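Local coordinates for ribulose bisphosphate carboxylase (Pyrococcus horikoshii, PDB 2D69), which probably adds CO2 and water to ribulose 1,5-bisphosphate, giving two molecules of 3-phosphoglycerate in an archaeal AMP degradation pathway, at residues 35-39 against 40-44; 86-89 against 90-94. One frame throughout, in Å; residues are numbered along the deposited sequence.

Contact 1: 35-39 against 40-44; sequences NGVSP and EEAAG
Ser-38 grips the first turn of helix 39-49 with both of its oxygens, one backbone and one side-chain. Its backbone O accepts from Ala-42 N at 3.0 Å in an almost perfectly straight bond (N-H...O 180°), while its hydroxyl OG takes the N-H of Glu-41, 3.1 Å from OG to N and more bent at 155°. OG reaches that N-H because chi1 of 72° sets it between the backbone N and the carbonyl carbon of its own residue. Pro-39 O continues the helical pattern by accepting from Ala-43 N at 2.9 Å. This is an N-cap: the serine hydroxyl serves a first-turn N-H that has no carbonyl one turn earlier within the helix, and Pro-39 suits the first helical position, where a missing N-H costs no helical bond. The side chain of Glu-40, bent at chi2, lies beside the proline ring, with OE2 3.5 Å from Pro-39 CD. Val-37 turns its methyls to different partners. CG2 rests on Ala-42 CB at 3.9 Å, a small residue compatible with this close approach, and CG1 meets OE1 of Glu-41, whose side chain crosses the valine at about a right angle and forms a salt bridge with Arg-45. Ala-42 and Ala-43 sit against Phe-32 of strand 26-34.

Contact 2: 86-89 against 90-94; sequences IAYP and LTLFE
Pro-89 O accepts from Leu-92 N at 3.1 Å, closing the first turn of the 3-10 segment 90-92 that follows strand 81-88; the N-H...O angle is 164°, but the donor stands 40° out of the carbonyl plane. Leu-92 then folds back over the chain it has just left. Its CD1 methyl lies 3.8 Å from Tyr-88 CD1, at the edge of the tyrosine ring and in its plane, and touches Pro-89 CD at the same distance, so one methyl touches both the ring and the proline. Phe-93 comes in beside it: the ring edge, through CE2, meets Tyr-88 CB at 3.6 Å, and Leu-92 CB lies over the centre of one face of the phenylalanine, 4.1 Å above its plane. With chi1 at -59°, Phe-93 CG lies beside the backbone N and anti to the carbonyl carbon, which directs the ring back toward Tyr-88. The turn follows strand 81-88, which runs between strands 71-78 and 26-34 in the mixed sheet of the N-terminal domain, and proline suits the exit because, without an N-H, it cannot continue the sheet's hydrogen bonding through its own nitrogen. Thr-91 sets OG1 against Pro-89 CB at 3.6 Å while bonding to Arg-67 O, which satisfies a buried hydroxyl; Tyr-88 OH is likewise satisfied by Ser-50 OG. Bulky apolar residues fit here since neighbours bury the turn: Phe-93 packs on Leu-101 and Ala-104 of helix 98-105, Leu-92 on Met-163 of a second subunit. The backbone O of Leu-90 accepts a hydrogen bond from Arg-131 NH1 of a third subunit.

From the N terminus, the chain leaves strand 26-34 and enters contact 1, where the loop is turned into helix 39-49; after that helix and strand 55-57 it runs along strand 71-78 and returns antiparallel along strand 81-88 to contact 2, which turns it toward helix 98-105. The two contacts lie in series, neither nested nor crossing, with centres about 22 Å apart. Both belong to the N-terminal domain and mark passages from a strand of its mixed sheet toward a helix. They meet lightly where Ile-86 CD1 comes within 4.2 Å of Ala-43 O, and Ile-86 also packs on Ile-46 and Ala-47, so helix 39-49 lies against strand 81-88 as well as strand 26-34.

Contact 1: 35-39 against 40-44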
loop_
_atom_site.group_PDB
_atom_site.type_symbol
_atom_site.label_atom_id
_atom_site.label_comp_id
_atom_site.label_asym_id
_atom_site.label_seq_id
_atom_site.Cartn_x
_atom_site.Cartn_y
_atom_site.Cartn_z
ATOM N N ASN A 35 37.796 -11.219 43.178
ATOM C CA ASN A 35 38.299 -10.085 43.920
ATOM C C ASN A 35 37.644 -10.049 45.281
ATOM O O ASN A 35 36.544 -9.571 45.419
ATOM C CB ASN A 35 38.058 -8.766 43.173
ATOM C CG ASN A 35 38.448 -7.558 44.008
ATOM O OD1 ASN A 35 37.683 -6.621 44.161
ATOM N ND2 ASN A 35 39.628 -7.612 44.602
ATOM N N GLY A 36 38.316 -10.573 46.292
ATOM C CA GLY A 36 37.779 -10.522 47.639
ATOM C C GLY A 36 36.759 -11.600 47.969
ATOM O O GLY A 36 36.278 -11.636 49.129
ATOM N N VAL A 37 36.471 -12.500 46.998
ATOM C CA VAL A 37 35.612 -13.675 47.203
ATOM C C VAL A 37 36.221 -14.990 46.676
ATOM O O VAL A 37 37.130 -14.979 45.855
ATOM C CB VAL A 37 34.249 -13.499 46.557
ATOM C CG1 VAL A 37 33.601 -12.233 47.039
ATOM C CG2 VAL A 37 34.344 -13.519 44.997
ATOM N N SER A 38 35.733 -16.117 47.195
ATOM C CA SER A 38 36.271 -17.452 46.841
ATOM C C SER A 38 36.037 -17.694 45.372
ATOM O O SER A 38 35.153 -17.081 44.799
ATOM C CB SER A 38 35.609 -18.567 47.671
ATOM O OG SER A 38 34.279 -18.787 47.253
ATOM N N PRO A 39 36.796 -18.571 44.730
ATOM C CA PRO A 39 36.540 -18.852 43.299
ATOM C C PRO A 39 35.112 -19.406 43.044
ATOM O O PRO A 39 34.461 -19.031 42.057
ATOM C CB PRO A 39 37.627 -19.862 42.912
ATOM C CG PRO A 39 38.654 -19.882 44.121
ATOM C CD PRO A 39 37.961 -19.296 45.274
ATOM N N GLU A 40 34.650 -20.271 43.941
ATOM C CA GLU A 40 33.267 -20.751 43.974
ATOM C C GLU A 40 32.216 -19.624 43.960
ATOM O O GLU A 40 31.258 -19.651 43.184
ATOM C CB GLU A 40 33.063 -21.615 45.217
ATOM C CG GLU A 40 33.769 -22.966 45.190
ATOM C CD GLU A 40 35.279 -22.922 45.538
ATOM O OE1 GLU A 40 35.977 -23.912 45.184
ATOM O OE2 GLU A 40 35.785 -21.923 46.154
ATOM N N GLU A 41 32.407 -18.632 44.822
ATOM C CA GLU A 41 31.469 -17.526 44.954
ATOM C C GLU A 41 31.501 -16.674 43.717
ATOM O O GLU A 41 30.457 -16.362 43.138
ATOM C CB GLU A 41 31.739 -16.681 46.222
ATOM C CG GLU A 41 30.416 -16.136 46.783
ATOM C CD GLU A 41 30.572 -14.991 47.758
ATOM O OE1 GLU A 41 30.445 -13.834 47.316
ATOM O OE2 GLU A 41 30.796 -15.258 48.956
ATOM N N ALA A 42 32.694 -16.346 43.254
ATOM C CA ALA A 42 32.817 -15.631 41.991
ATOM C C ALA A 42 32.052 -16.371 40.895
ATOM O O ALA A 42 31.252 -15.762 40.213
ATOM C CB ALA A 42 34.303 -15.460 41.592
ATOM N N ALA A 43 32.299 -17.673 40.733
ATOM C CA ALA A 43 31.668 -18.451 39.668
ATOM C C ALA A 43 30.115 -18.423 39.803
ATOM O O ALA A 43 29.393 -18.229 38.820
ATOM C CB ALA A 43 32.216 -19.865 39.684
ATOM N N GLY A 44 29.642 -18.580 41.035
ATOM C CA GLY A 44 28.241 -18.462 41.375
ATOM C C GLY A 44 27.661 -17.123 40.944
ATOM O O GLY A 44 26.609 -17.094 40.328
#

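Contact 2: 86-89 against 90-94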
loop_
_atom_site.group_PDB
_atom_site.type_symbol
_atom_site.label_atom_id
_atom_site.label_comp_id
_atom_site.label_asym_id
_atom_site.label_seq_id
_atom_site.Cartn_x
_atom_site.Cartn_y
_atom_site.Cartn_z
ATOM N N ILE A 86 29.552 -23.118 32.529
ATOM C CA ILE A 86 28.244 -22.904 33.134
ATOM C C ILE A 86 27.179 -23.369 32.155
ATOM O O ILE A 86 27.310 -23.162 30.942
ATOM C CB ILE A 86 28.036 -21.421 33.510
ATOM C CG1 ILE A 86 29.168 -20.934 34.457
ATOM C CG2 ILE A 86 26.663 -21.254 34.182
ATOM C CD1 ILE A 86 29.101 -19.396 34.819
ATOM N N ALA A 87 26.177 -24.041 32.702
ATOM C CA ALA A 87 25.094 -24.612 31.926
ATOM C C ALA A 87 23.799 -23.841 32.125
ATOM O O ALA A 87 23.434 -23.536 33.252
ATOM C CB ALA A 87 24.888 -26.066 32.296
ATOM N N TYR A 88 23.112 -23.597 31.006
ATOM C CA TYR A 88 21.922 -22.750 30.891
ATOM C C TYR A 88 20.776 -23.492 30.232
ATOM O O TYR A 88 20.896 -23.913 29.085
ATOM C CB TYR A 88 22.225 -21.502 30.022
ATOM C CG TYR A 88 23.280 -20.584 30.644
ATOM C CD1 TYR A 88 22.916 -19.472 31.367
ATOM C CD2 TYR A 88 24.642 -20.867 30.511
ATOM C CE1 TYR A 88 23.863 -18.647 31.925
ATOM C CE2 TYR A 88 25.594 -20.050 31.022
ATOM C CZ TYR A 88 25.211 -18.943 31.755
ATOM O OH TYR A 88 26.185 -18.171 32.302
ATOM N N PRO A 89 19.655 -23.622 30.935
ATOM C CA PRO A 89 18.434 -24.133 30.328
ATOM C C PRO A 89 17.835 -23.141 29.343
ATOM O O PRO A 89 17.941 -21.907 29.517
ATOM C CB PRO A 89 17.519 -24.363 31.536
ATOM C CG PRO A 89 17.937 -23.362 32.480
ATOM C CD PRO A 89 19.444 -23.226 32.338
ATOM N N LEU A 90 17.233 -23.681 28.274
ATOM C CA LEU A 90 16.710 -22.851 27.198
ATOM C C LEU A 90 15.484 -22.037 27.581
ATOM O O LEU A 90 15.094 -21.162 26.849
ATOM C CB LEU A 90 16.389 -23.717 26.003
ATOM C CG LEU A 90 17.594 -24.465 25.473
ATOM C CD1 LEU A 90 17.204 -25.052 24.159
ATOM C CD2 LEU A 90 18.795 -23.556 25.252
ATOM N N THR A 91 14.915 -22.297 28.750
ATOM C CA THR A 91 13.879 -21.455 29.296
ATOM C C THR A 91 14.340 -20.012 29.597
ATOM O O THR A 91 13.510 -19.134 29.904
ATOM C CB THR A 91 13.344 -22.108 30.600
ATOM O OG1 THR A 91 14.452 -22.493 31.401
ATOM C CG2 THR A 91 12.653 -23.471 30.313
ATOM N N LEU A 92 15.653 -19.772 29.634
ATOM C CA LEU A 92 16.182 -18.463 29.941
ATOM C C LEU A 92 16.297 -17.632 28.671
ATOM O O LEU A 92 16.583 -16.439 28.754
ATOM C CB LEU A 92 17.585 -18.561 30.540
ATOM C CG LEU A 92 17.757 -18.845 31.997
ATOM C CD1 LEU A 92 19.186 -19.391 32.164
ATOM C CD2 LEU A 92 17.489 -17.577 32.861
ATOM N N PHE A 93 16.054 -18.241 27.495
ATOM C CA PHE A 93 16.357 -17.582 26.232
ATOM C C PHE A 93 15.196 -17.348 25.298
ATOM O O PHE A 93 14.256 -18.204 25.145
ATOM C CB PHE A 93 17.450 -18.366 25.508
ATOM C CG PHE A 93 18.717 -18.477 26.289
ATOM C CD1 PHE A 93 19.274 -17.365 26.909
ATOM C CD2 PHE A 93 19.251 -19.718 26.591
ATOM C CE1 PHE A 93 20.425 -17.486 27.645
ATOM C CE2 PHE A 93 20.386 -19.839 27.388
ATOM C CZ PHE A 93 20.954 -18.721 27.914
ATOM N N GLU A 94 15.228 -16.187 24.658
ATOM C CA GLU A 94 14.306 -15.936 23.572
ATOM C C GLU A 94 14.950 -16.469 22.349
ATOM O O GLU A 94 15.955 -15.918 21.857
ATOM C CB GLU A 94 13.980 -14.448 23.423
ATOM C CG GLU A 94 13.012 -14.145 22.305
ATOM C CD GLU A 94 12.756 -12.634 22.114
ATOM O OE1 GLU A 94 13.193 -11.757 22.955
ATOM O OE2 GLU A 94 12.060 -12.378 21.126
#